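PDB 5M9N: tudor domain-containing protein 1, which probably represses transposable elements in germ cells through the piRNA pathway, its Tudor domains binding partners that carry methylated arginines. Local coordinates for residues D35-V40 with C52-S57; A91-D96 with V115-Y120; C148-V153 with S203-L208. One frame throughout, in Å; residues are numbered along the deposited sequence.

Contact 1: residues D35-V40 with C52-S57; sequences DEFCGV and CQQLQS
Val40 and Gln53 form an antiparallel hydrogen-bonded pair, Val40 N giving to Gln53 O at 2.9 Å and Gln53 N returning to Val40 O at the same distance. Their side chains lie on the same face of the sheet, and that of Gln53 can be followed outward. Its CB lies 4.1 Å from Val40 CG2. CG stands anti to the carbonyl carbon (chi1 -57°) and the chain runs on extended; at its tip OE1 lies 3.6 Å from Val40 CG2. The other branch of the amide, NE2, leaves the hairpin and is hydrogen-bonded to the backbone O of Asp119.

Next along, Gly39 and Gln54 are a non-hydrogen-bonded pair, and Gly39 CA comes within 3.0 Å of Gln53 O. Beyond it Leu55 N reaches Cys38 O in a nearly straight bond (N-H...O 171°). A water bonded to that oxygen also donates to Gln56 OE1, linking the strand to the turn.

The side chain of Gln54 crosses that of Phe37 at about a right angle, its CG lying 3.8 Å above the ring plane and displaced toward the rim, a CH-pi contact over one face. Cys52 CB is at the ring edge. This is the opening beta hairpin, strands 36-44 and 49-54, of the staphylococcal-nuclease-like part of an extended Tudor domain.

Contact 2: residues A91-D96 with V115-Y120; sequences AQFSED and VGYVDY
Phe93 and Tyr117 meet as two aromatic walls of the methylarginine-binding cage of the Tudor barrel, where both pack on the modified side chain of the bound, symmetrically dimethylated peptide. Tyr120 joins them there, its own ring meeting that of Tyr100 nearly perpendicularly.

The aromatic contact is neither a stack nor a T-shaped pair: the ring centroids are 5.3 Å apart and the planes are inclined by 67°, while the side chains themselves cross at about a right angle. Phe93 CG stands anti to the backbone N (chi1 -176°), and on the ring that follows CD1 is the atom that meets the phenol. Phe93 CD1 lies 3.6 Å from Tyr117 OH and 3.9 Å from Tyr117 CE2, and the same oxygen is 3.3 Å from Phe93 CA.

Apolar contacts follow where strands 88-92 and 112-117 face each other without pairing. Ala91 CB rests 4.0 Å from Tyr117 CE1, the ring carbon across from the CE2 that meets Phe93, and 4.2 Å from Val115 CG2. Leu126 of strand 123-127 touches all three side chains, so this small cluster belongs to the barrel interior.

Polar interactions fix the walls from outside the pair. Glu124 bonds Tyr117 OH through OE2 and Ser94 OG through OE1, tying the phenol to the loop after strand 88-92. That loop also curls around Phe93: Asp96 OD2 lies in the plane of the ring at its edge, and Glu95 N sits 4.0 Å above the plane, over its centre.

Contact 3: residues C148-V153 with S203-L208; sequences CVLAGV and SVSKVL
Ser205 OG donates a short hydrogen bond, 2.7 Å, to Ala151 O, and the closest packing of the contact gathers around it. The hydroxyl approaches nearly in line with the carbonyl (C=O...donor angle 163°), and with OG anti to the carbonyl carbon of its own residue (chi1 -67°) it is turned back beside its backbone N. Leu150 lies against the same oxygen, CG at 3.4 Å and CD2 at 3.5 Å from Ser205 OG, so the buried hydroxyl has its polar partner on the loop while an aliphatic side chain covers it. The tip of Leu150 continues into the hydrophobic side of the helix: CD2 touches Val204 CG1 and, one helical turn after it, Leu208 CD1 at 4.0 Å. The strand and helix axes pass 11.0 Å apart, so side chains bridge the gap.

Away from Leu150 the fit is looser. Val153 touches Ser205 through CG1 alone, 4.0 Å from its CB. Between Ala151 and Val153 the chain turns at Gly152, whose phi is positive. Lys206, on the exposed side, points away from the strand and forms a salt bridge with Asp210.

The helix 204-210, with Ser203 at its N-cap, is thus held at the end of strand 146-150. Leu193 of the parallel neighbour strand 189-195 touches both Leu150 and Val204, and helix 162-172 supplies Met168 and Val172 against Val204 and Leu167 against Leu208.

From the N terminus the three contacts follow one another in series, none enclosing or crossing another. Contact 1 closes the short loop of the first hairpin; helix 58-73 then leads to the Tudor barrel, where contact 2 closes a longer loop, mostly strand, beside the peptide site. The chain returns with strand 146-150 to the sheet of the first hairpin, and contact 3 closes the longest excursion, holding a late helix to it. Contacts 1 and 2 meet where Gln53 reaches Asp119 and Tyr120, joining the two lobes; contacts 1 and 3 share a sheet and touch through Cys52 and Cys148. Contacts 2 and 3 remain about 10 Å apart at their nearest atoms.

Contact 1: residues D35-V40 with C52-S57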
ATOM      1  N   ASP A  35      12.593  -0.728  14.292  1.00 38.41           N
ATOM      2  CA  ASP A  35      11.180  -0.919  14.627  1.00 38.67           C
ATOM      3  C   ASP A  35      10.748  -2.294  14.198  1.00 37.91           C
ATOM      4  O   ASP A  35      11.123  -2.760  13.117  1.00 36.24           O
ATOM      5  CB  ASP A  35      10.256   0.093  13.953  1.00 38.85           C
ATOM      6  CG  ASP A  35      10.403   1.484  14.525  1.00 40.60           C
ATOM      7  OD1 ASP A  35      11.248   1.718  15.409  1.00 43.07           O
ATOM      8  OD2 ASP A  35       9.688   2.367  14.058  1.00 42.34           O
ATOM      9  N   GLU A  36       9.982  -2.943  15.071  1.00 37.56           N
ATOM     10  CA  GLU A  36       9.248  -4.121  14.710  1.00 38.18           C
ATOM     11  C   GLU A  36       7.773  -3.790  14.893  1.00 37.41           C
ATOM     12  O   GLU A  36       7.393  -3.006  15.791  1.00 38.43           O
ATOM     13  CB  GLU A  36       9.603  -5.303  15.586  1.00 40.06           C
ATOM     14  CG  GLU A  36      11.033  -5.734  15.546  1.00 42.16           C
ATOM     15  CD  GLU A  36      11.260  -6.977  16.405  1.00 44.52           C
ATOM     16  OE1 GLU A  36      10.972  -6.921  17.616  1.00 45.65           O
ATOM     17  OE2 GLU A  36      11.715  -7.993  15.857  1.00 45.85           O
ATOM     18  N   PHE A  37       6.916  -4.338  14.053  1.00 35.87           N
ATOM     19  CA  PHE A  37       5.476  -4.210  14.324  1.00 35.18           C
ATOM     20  C   PHE A  37       4.797  -5.442  13.823  1.00 34.53           C
ATOM     21  O   PHE A  37       5.329  -6.128  12.923  1.00 33.03           O
ATOM     22  CB  PHE A  37       4.896  -2.951  13.705  1.00 34.57           C
ATOM     23  CG  PHE A  37       5.014  -2.910  12.215  1.00 34.60           C
ATOM     24  CD1 PHE A  37       4.043  -3.495  11.396  1.00 33.50           C
ATOM     25  CD2 PHE A  37       6.088  -2.244  11.618  1.00 34.81           C
ATOM     26  CE1 PHE A  37       4.138  -3.405  10.021  1.00 33.71           C
ATOM     27  CE2 PHE A  37       6.183  -2.148  10.236  1.00 33.97           C
ATOM     28  CZ  PHE A  37       5.209  -2.714   9.436  1.00 33.62           C
ATOM     29  N   CYS A  38       3.624  -5.718  14.389  1.00 34.73           N
ATOM     30  CA  CYS A  38       2.789  -6.821  13.890  1.00 35.94           C
ATOM     31  C   CYS A  38       2.027  -6.221  12.735  1.00 33.33           C
ATOM     32  O   CYS A  38       1.387  -5.204  12.908  1.00 31.78           O
ATOM     33  CB  CYS A  38       1.806  -7.387  14.939  1.00 38.19           C
ATOM     34  SG  CYS A  38       2.713  -8.322  16.198  1.00 46.28           S
ATOM     35  N   GLY A  39       2.104  -6.866  11.571  1.00 32.49           N
ATOM     36  CA  GLY A  39       1.310  -6.445  10.445  1.00 32.15           C
ATOM     37  C   GLY A  39       0.885  -7.529   9.513  1.00 32.07           C
ATOM     38  O   GLY A  39       1.119  -8.712   9.755  1.00 32.16           O
ATOM     39  N   VAL A  40       0.332  -7.088   8.377  1.00 31.33           N
ATOM     40  CA  VAL A  40      -0.153  -7.973   7.347  1.00 31.39           C
ATOM     41  C   VAL A  40       0.487  -7.551   6.038  1.00 30.87           C
ATOM     42  O   VAL A  40       0.730  -6.346   5.847  1.00 29.74           O
ATOM     43  CB  VAL A  40      -1.698  -7.982   7.260  1.00 32.39           C
ATOM     44  CG1 VAL A  40      -2.298  -8.471   8.590  1.00 33.36           C
ATOM     45  CG2 VAL A  40      -2.273  -6.625   6.911  1.00 32.31           C
ATOM     46  N   CYS A  52       2.961  -3.564   3.323  1.00 26.16           N
ATOM     47  CA  CYS A  52       2.490  -4.114   4.607  1.00 27.25           C
ATOM     48  C   CYS A  52       1.609  -3.032   5.193  1.00 27.25           C
ATOM     49  O   CYS A  52       1.749  -1.846   4.874  1.00 26.08           O
ATOM     50  CB  CYS A  52       3.704  -4.363   5.537  1.00 27.65           C
ATOM     51  SG  CYS A  52       4.717  -5.720   4.943  1.00 29.42           S
ATOM     52  N   GLN A  53       0.672  -3.453   6.031  1.00 27.71           N
ATOM     53  CA  GLN A  53      -0.016  -2.562   6.915  1.00 28.56           C
ATOM     54  C   GLN A  53       0.186  -3.044   8.366  1.00 30.06           C
ATOM     55  O   GLN A  53       0.312  -4.233   8.609  1.00 29.80           O
ATOM     56  CB  GLN A  53      -1.520  -2.591   6.637  1.00 28.81           C
ATOM     57  CG  GLN A  53      -1.981  -2.255   5.238  1.00 28.59           C
ATOM     58  CD  GLN A  53      -3.428  -2.630   5.005  1.00 29.44           C
ATOM     59  OE1 GLN A  53      -3.842  -3.749   5.318  1.00 30.70           O
ATOM     60  NE2 GLN A  53      -4.222  -1.694   4.493  1.00 29.09           N
ATOM     61  N   GLN A  54       0.148  -2.088   9.276  1.00 31.69           N
ATOM     62  CA  GLN A  54       0.218  -2.310  10.668  1.00 34.94           C
ATOM     63  C   GLN A  54      -1.117  -2.876  11.085  1.00 35.95           C
ATOM     64  O   GLN A  54      -2.167  -2.332  10.743  1.00 36.06           O
ATOM     65  CB  GLN A  54       0.504  -1.011  11.387  1.00 36.49           C
ATOM     66  CG  GLN A  54       1.845  -0.421  11.014  1.00 38.13           C
ATOM     67  CD  GLN A  54       2.062   0.948  11.612  1.00 40.98           C
ATOM     68  OE1 GLN A  54       1.116   1.620  12.012  1.00 44.55           O
ATOM     69  NE2 GLN A  54       3.312   1.370  11.685  1.00 43.18           N
ATOM     70  N   LEU A  55      -1.099  -3.961  11.824  1.00 38.06           N
ATOM     71  CA  LEU A  55      -2.353  -4.564  12.261  1.00 41.11           C
ATOM     72  C   LEU A  55      -3.189  -3.536  13.037  1.00 43.10           C
ATOM     73  O   LEU A  55      -4.400  -3.454  12.857  1.00 45.56           O
ATOM     74  CB  LEU A  55      -2.074  -5.823  13.060  1.00 42.60           C
ATOM     75  CG  LEU A  55      -3.285  -6.561  13.613  1.00 45.10           C
ATOM     76  CD1 LEU A  55      -4.410  -6.802  12.599  1.00 45.32           C
ATOM     77  CD2 LEU A  55      -2.805  -7.866  14.229  1.00 44.90           C
ATOM     78  N   GLN A  56      -2.550  -2.671  13.810  1.00 46.85           N
ATOM     79  CA  GLN A  56      -3.280  -1.688  14.629  1.00 52.35           C
ATOM     80  C   GLN A  56      -4.051  -0.621  13.815  1.00 54.13           C
ATOM     81  O   GLN A  56      -4.741   0.209  14.409  1.00 58.39           O
ATOM     82  CB  GLN A  56      -2.349  -1.025  15.682  1.00 54.48           C
ATOM     83  CG  GLN A  56      -2.219  -1.774  17.012  1.00 58.41           C
ATOM     84  CD  GLN A  56      -0.914  -2.542  17.162  1.00 60.16           C
ATOM     85  OE1 GLN A  56      -0.716  -3.538  16.478  1.00 63.81           O
ATOM     86  NE2 GLN A  56      -0.028  -2.095  18.074  1.00 61.30           N
ATOM     87  N   SER A  57      -3.951  -0.687  12.476  1.00 52.73           N
ATOM     88  CA  SER A  57      -4.652   0.166  11.504  1.00 49.50           C
ATOM     89  C   SER A  57      -6.098  -0.165  11.164  1.00 49.58           C
ATOM     90  O   SER A  57      -6.752   0.644  10.465  1.00 50.27           O
ATOM     91  CB  SER A  57      -3.891   0.132  10.123  1.00 47.32           C
ATOM     92  OG  SER A  57      -4.192  -1.050   9.329  1.00 44.40           O
TER
HETATM   93  O   HOH W   1       0.997  -2.678  14.322  1.00 43.42           O

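Contact 2: residues A91-D96 with V115-Y120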
ATOM      1  N   ALA A  91     -10.769   7.961  -4.806  1.00 25.47           N
ATOM      2  CA  ALA A  91     -11.080   7.040  -5.868  1.00 25.13           C
ATOM      3  C   ALA A  91     -12.056   5.977  -5.353  1.00 25.62           C
ATOM      4  O   ALA A  91     -11.858   5.437  -4.232  1.00 24.59           O
ATOM      5  CB  ALA A  91      -9.822   6.385  -6.329  1.00 24.76           C
ATOM      6  N   GLN A  92     -13.083   5.666  -6.160  1.00 26.07           N
ATOM      7  CA  GLN A  92     -14.059   4.639  -5.798  1.00 26.79           C
ATOM      8  C   GLN A  92     -13.645   3.285  -6.387  1.00 26.83           C
ATOM      9  O   GLN A  92     -13.647   3.082  -7.613  1.00 26.95           O
ATOM     10  CB  GLN A  92     -15.413   5.095  -6.352  1.00 27.75           C
ATOM     11  CG  GLN A  92     -16.604   4.387  -5.836  1.00 28.41           C
ATOM     12  CD  GLN A  92     -17.884   4.971  -6.382  1.00 29.23           C
ATOM     13  OE1 GLN A  92     -17.895   5.795  -7.324  1.00 30.04           O
ATOM     14  NE2 GLN A  92     -18.951   4.519  -5.861  1.00 30.00           N
ATOM     15  N   PHE A  93     -13.223   2.392  -5.519  1.00 26.71           N
ATOM     16  CA  PHE A  93     -12.670   1.089  -5.875  1.00 27.19           C
ATOM     17  C   PHE A  93     -13.670   0.279  -6.661  1.00 28.37           C
ATOM     18  O   PHE A  93     -14.842   0.277  -6.334  1.00 28.46           O
ATOM     19  CB  PHE A  93     -12.249   0.378  -4.551  1.00 27.39           C
ATOM     20  CG  PHE A  93     -11.562  -0.959  -4.717  1.00 27.51           C
ATOM     21  CD1 PHE A  93     -10.700  -1.221  -5.783  1.00 27.31           C
ATOM     22  CD2 PHE A  93     -11.703  -1.921  -3.726  1.00 27.75           C
ATOM     23  CE1 PHE A  93     -10.051  -2.436  -5.897  1.00 27.54           C
ATOM     24  CE2 PHE A  93     -11.069  -3.140  -3.833  1.00 27.92           C
ATOM     25  CZ  PHE A  93     -10.234  -3.401  -4.902  1.00 28.11           C
ATOM     26  N   SER A  94     -13.227  -0.363  -7.748  1.00 28.98           N
ATOM     27  CA  SER A  94     -14.172  -1.037  -8.610  1.00 30.49           C
ATOM     28  C   SER A  94     -14.884  -2.213  -7.916  1.00 31.90           C
ATOM     29  O   SER A  94     -16.025  -2.483  -8.236  1.00 31.24           O
ATOM     30  CB  SER A  94     -13.528  -1.579  -9.867  1.00 30.49           C
ATOM     31  OG  SER A  94     -12.464  -2.398  -9.487  1.00 29.92           O
ATOM     32  N   GLU A  95     -14.163  -2.921  -7.064  1.00 33.15           N
ATOM     33  CA  GLU A  95     -14.686  -4.189  -6.488  1.00 35.78           C
ATOM     34  C   GLU A  95     -15.717  -4.028  -5.355  1.00 35.60           C
ATOM     35  O   GLU A  95     -16.477  -4.946  -5.105  1.00 36.55           O
ATOM     36  CB  GLU A  95     -13.551  -5.046  -5.949  1.00 37.47           C
ATOM     37  CG  GLU A  95     -12.590  -5.678  -6.947  1.00 39.62           C
ATOM     38  CD  GLU A  95     -11.557  -6.563  -6.209  1.00 41.92           C
ATOM     39  OE1 GLU A  95     -11.960  -7.524  -5.520  1.00 44.78           O
ATOM     40  OE2 GLU A  95     -10.337  -6.318  -6.297  1.00 43.09           O
ATOM     41  N   ASP A  96     -15.722  -2.906  -4.641  1.00 34.34           N
ATOM     42  CA  ASP A  96     -16.729  -2.698  -3.578  1.00 34.18           C
ATOM     43  C   ASP A  96     -17.412  -1.320  -3.675  1.00 33.71           C
ATOM     44  O   ASP A  96     -18.285  -1.023  -2.893  1.00 32.97           O
ATOM     45  CB  ASP A  96     -16.070  -2.872  -2.175  1.00 33.77           C
ATOM     46  CG  ASP A  96     -14.997  -1.812  -1.871  1.00 32.67           C
ATOM     47  OD1 ASP A  96     -14.773  -0.925  -2.731  1.00 31.29           O
ATOM     48  OD2 ASP A  96     -14.356  -1.832  -0.794  1.00 31.76           O
ATOM     49  N   VAL A 115      -4.510   4.754 -10.903  1.00 23.06           N
ATOM     50  CA  VAL A 115      -4.393   5.253  -9.543  1.00 22.85           C
ATOM     51  C   VAL A 115      -3.818   4.162  -8.597  1.00 22.44           C
ATOM     52  O   VAL A 115      -4.064   3.000  -8.833  1.00 22.48           O
ATOM     53  CB  VAL A 115      -5.723   5.774  -8.941  1.00 23.01           C
ATOM     54  CG1 VAL A 115      -6.316   6.937  -9.780  1.00 23.29           C
ATOM     55  CG2 VAL A 115      -6.758   4.656  -8.711  1.00 23.02           C
ATOM     56  N   GLY A 116      -3.023   4.576  -7.623  1.00 22.17           N
ATOM     57  CA  GLY A 116      -2.527   3.679  -6.542  1.00 21.96           C
ATOM     58  C   GLY A 116      -3.236   3.943  -5.234  1.00 21.77           C
ATOM     59  O   GLY A 116      -3.385   5.109  -4.824  1.00 22.19           O
ATOM     60  N   TYR A 117      -3.748   2.885  -4.609  1.00 21.28           N
ATOM     61  CA  TYR A 117      -4.471   3.043  -3.343  1.00 21.23           C
ATOM     62  C   TYR A 117      -3.472   3.152  -2.236  1.00 21.32           C
ATOM     63  O   TYR A 117      -2.789   2.158  -1.885  1.00 21.27           O
ATOM     64  CB  TYR A 117      -5.435   1.900  -3.121  1.00 21.02           C
ATOM     65  CG  TYR A 117      -6.582   1.928  -4.110  1.00 21.22           C
ATOM     66  CD1 TYR A 117      -7.593   2.857  -3.997  1.00 21.12           C
ATOM     67  CD2 TYR A 117      -6.595   1.089  -5.223  1.00 21.22           C
ATOM     68  CE1 TYR A 117      -8.629   2.900  -4.901  1.00 21.47           C
ATOM     69  CE2 TYR A 117      -7.621   1.139  -6.125  1.00 21.51           C
ATOM     70  CZ  TYR A 117      -8.633   2.078  -5.992  1.00 21.60           C
ATOM     71  OH  TYR A 117      -9.692   2.094  -6.898  1.00 21.96           O
ATOM     72  N   VAL A 118      -3.328   4.358  -1.708  1.00 21.53           N
ATOM     73  CA  VAL A 118      -2.167   4.644  -0.868  1.00 21.94           C
ATOM     74  C   VAL A 118      -2.235   3.982   0.545  1.00 22.07           C
ATOM     75  O   VAL A 118      -1.268   3.914   1.294  1.00 22.26           O
ATOM     76  CB  VAL A 118      -1.961   6.129  -0.660  1.00 22.17           C
ATOM     77  CG1 VAL A 118      -1.539   6.772  -1.953  1.00 22.12           C
ATOM     78  CG2 VAL A 118      -3.177   6.812  -0.038  1.00 22.43           C
ATOM     79  N   ASP A 119      -3.374   3.516   0.878  1.00 22.39           N
ATOM     80  CA  ASP A 119      -3.535   2.817   2.196  1.00 22.79           C
ATOM     81  C   ASP A 119      -3.509   1.317   2.100  1.00 23.33           C
ATOM     82  O   ASP A 119      -3.546   0.601   3.184  1.00 23.73           O
ATOM     83  CB  ASP A 119      -4.823   3.312   2.784  1.00 23.04           C
ATOM     84  CG  ASP A 119      -4.740   4.730   3.208  1.00 23.00           C
ATOM     85  OD1 ASP A 119      -3.725   5.136   3.878  1.00 22.98           O
ATOM     86  OD2 ASP A 119      -5.741   5.410   2.933  1.00 22.95           O
ATOM     87  N   TYR A 120      -3.394   0.795   0.871  1.00 23.78           N
ATOM     88  CA  TYR A 120      -3.544  -0.636   0.615  1.00 24.70           C
ATOM     89  C   TYR A 120      -2.471  -1.179  -0.265  1.00 24.94           C
ATOM     90  O   TYR A 120      -2.066  -2.330  -0.075  1.00 25.28           O
ATOM     91  CB  TYR A 120      -4.949  -1.027   0.054  1.00 25.32           C
ATOM     92  CG  TYR A 120      -6.016  -0.838   1.044  1.00 25.75           C
ATOM     93  CD1 TYR A 120      -6.567   0.420   1.249  1.00 26.12           C
ATOM     94  CD2 TYR A 120      -6.465  -1.903   1.836  1.00 26.77           C
ATOM     95  CE1 TYR A 120      -7.499   0.649   2.197  1.00 26.88           C
ATOM     96  CE2 TYR A 120      -7.414  -1.691   2.839  1.00 27.27           C
ATOM     97  CZ  TYR A 120      -7.934  -0.420   2.995  1.00 27.54           C
ATOM     98  OH  TYR A 120      -8.840  -0.082   3.949  1.00 28.62           O
TER

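Contact 3: residues C148-V153 with S203-L208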
ATOM      1  N   CYS A 148       7.847  -1.918   0.947  1.00 25.32           N
ATOM      2  CA  CYS A 148       8.859  -2.768   1.479  1.00 25.73           C
ATOM      3  C   CYS A 148       9.641  -3.482   0.398  1.00 25.92           C
ATOM      4  O   CYS A 148       9.120  -3.799  -0.677  1.00 25.48           O
ATOM      5  CB  CYS A 148       8.211  -3.845   2.362  1.00 25.93           C
ATOM      6  SG  CYS A 148       7.419  -3.149   3.829  1.00 26.18           S
ATOM      7  N   VAL A 149      10.896  -3.781   0.748  1.00 26.55           N
ATOM      8  CA  VAL A 149      11.757  -4.656   0.027  1.00 27.04           C
ATOM      9  C   VAL A 149      12.292  -5.698   1.032  1.00 27.86           C
ATOM     10  O   VAL A 149      12.685  -5.332   2.108  1.00 27.91           O
ATOM     11  CB  VAL A 149      12.982  -3.860  -0.420  1.00 27.36           C
ATOM     12  CG1 VAL A 149      14.024  -4.767  -1.076  1.00 27.88           C
ATOM     13  CG2 VAL A 149      12.553  -2.718  -1.316  1.00 27.19           C
ATOM     14  N   LEU A 150      12.288  -6.961   0.645  1.00 28.61           N
ATOM     15  CA  LEU A 150      12.646  -8.041   1.520  1.00 29.95           C
ATOM     16  C   LEU A 150      14.177  -8.092   1.664  1.00 30.88           C
ATOM     17  O   LEU A 150      14.860  -8.233   0.666  1.00 31.19           O
ATOM     18  CB  LEU A 150      12.093  -9.367   0.982  1.00 30.14           C
ATOM     19  CG  LEU A 150      12.201 -10.469   2.059  1.00 30.63           C
ATOM     20  CD1 LEU A 150      11.198 -10.241   3.186  1.00 30.45           C
ATOM     21  CD2 LEU A 150      11.998 -11.857   1.506  1.00 31.02           C
ATOM     22  N   ALA A 151      14.687  -7.908   2.886  1.00 32.48           N
ATOM     23  CA  ALA A 151      16.145  -7.930   3.237  1.00 34.30           C
ATOM     24  C   ALA A 151      16.848  -9.236   2.951  1.00 35.83           C
ATOM     25  O   ALA A 151      16.276 -10.315   3.107  1.00 35.65           O
ATOM     26  CB  ALA A 151      16.372  -7.602   4.734  1.00 34.64           C
ATOM     27  N   GLY A 152      18.106  -9.099   2.518  1.00 38.34           N
ATOM     28  CA  GLY A 152      19.067 -10.201   2.437  1.00 40.28           C
ATOM     29  C   GLY A 152      18.948 -11.109   1.230  1.00 41.08           C
ATOM     30  O   GLY A 152      19.640 -12.118   1.185  1.00 41.30           O
ATOM     31  N   VAL A 153      18.091 -10.777   0.263  1.00 41.10           N
ATOM     32  CA  VAL A 153      17.809 -11.684  -0.850  1.00 42.48           C
ATOM     33  C   VAL A 153      17.859 -10.999  -2.191  1.00 42.69           C
ATOM     34  O   VAL A 153      17.557  -9.823  -2.298  1.00 42.44           O
ATOM     35  CB  VAL A 153      16.450 -12.417  -0.756  1.00 42.10           C
ATOM     36  CG1 VAL A 153      16.475 -13.400   0.381  1.00 42.37           C
ATOM     37  CG2 VAL A 153      15.245 -11.443  -0.689  1.00 41.49           C
ATOM     38  N   SER A 203      11.705 -17.105   8.794  1.00 47.42           N
ATOM     39  CA  SER A 203      12.002 -15.879   8.059  1.00 45.88           C
ATOM     40  C   SER A 203      11.543 -16.137   6.663  1.00 44.28           C
ATOM     41  O   SER A 203      11.803 -17.217   6.129  1.00 42.23           O
ATOM     42  CB  SER A 203      13.514 -15.630   8.055  1.00 47.39           C
ATOM     43  OG  SER A 203      13.901 -14.439   7.394  1.00 46.64           O
ATOM     44  N   VAL A 204      10.849 -15.159   6.063  1.00 42.08           N
ATOM     45  CA  VAL A 204      10.404 -15.335   4.708  1.00 41.48           C
ATOM     46  C   VAL A 204      11.647 -15.405   3.819  1.00 41.48           C
ATOM     47  O   VAL A 204      11.675 -16.218   2.925  1.00 40.78           O
ATOM     48  CB  VAL A 204       9.391 -14.243   4.265  1.00 40.93           C
ATOM     49  CG1 VAL A 204       9.031 -14.372   2.785  1.00 40.91           C
ATOM     50  CG2 VAL A 204       8.123 -14.340   5.111  1.00 40.75           C
ATOM     51  N   SER A 205      12.647 -14.549   4.080  1.00 42.15           N
ATOM     52  CA  SER A 205      13.940 -14.561   3.370  1.00 42.66           C
ATOM     53  C   SER A 205      14.567 -15.968   3.361  1.00 42.97           C
ATOM     54  O   SER A 205      14.909 -16.469   2.314  1.00 43.13           O
ATOM     55  CB  SER A 205      14.924 -13.560   4.013  1.00 43.53           C
ATOM     56  OG  SER A 205      14.518 -12.190   3.846  1.00 44.37           O
ATOM     57  N   LYS A 206      14.678 -16.589   4.528  1.00 43.02           N
ATOM     58  CA  LYS A 206      15.361 -17.923   4.692  1.00 44.80           C
ATOM     59  C   LYS A 206      14.671 -19.026   3.880  1.00 44.56           C
ATOM     60  O   LYS A 206      15.333 -19.799   3.204  1.00 44.82           O
ATOM     61  CB  LYS A 206      15.486 -18.340   6.192  1.00 45.54           C
ATOM     62  CG  LYS A 206      16.209 -19.689   6.465  1.00 47.37           C
ATOM     63  CD  LYS A 206      17.520 -19.861   5.681  1.00 48.81           C
ATOM     64  CE  LYS A 206      18.511 -20.877   6.277  1.00 50.40           C
ATOM     65  NZ  LYS A 206      17.866 -22.090   6.867  1.00 50.96           N
ATOM     66  N   VAL A 207      13.344 -19.048   3.899  1.00 44.43           N
ATOM     67  CA  VAL A 207      12.598 -20.059   3.153  1.00 46.28           C
ATOM     68  C   VAL A 207      12.834 -19.914   1.635  1.00 47.95           C
ATOM     69  O   VAL A 207      13.010 -20.906   0.936  1.00 50.17           O
ATOM     70  CB  VAL A 207      11.085 -19.990   3.431  1.00 45.49           C
ATOM     71  CG1 VAL A 207      10.334 -20.984   2.544  1.00 46.53           C
ATOM     72  CG2 VAL A 207      10.769 -20.258   4.895  1.00 45.78           C
ATOM     73  N   LEU A 208      12.829 -18.679   1.131  1.00 48.62           N
ATOM     74  CA  LEU A 208      13.112 -18.432  -0.286  1.00 49.24           C
ATOM     75  C   LEU A 208      14.550 -18.831  -0.714  1.00 50.46           C
ATOM     76  O   LEU A 208      14.749 -19.346  -1.829  1.00 53.41           O
ATOM     77  CB  LEU A 208      12.839 -16.960  -0.648  1.00 48.82           C
ATOM     78  CG  LEU A 208      11.386 -16.484  -0.600  1.00 48.50           C
ATOM     79  CD1 LEU A 208      11.323 -14.978  -0.824  1.00 48.46           C
ATOM     80  CD2 LEU A 208      10.525 -17.191  -1.651  1.00 48.96           C
TER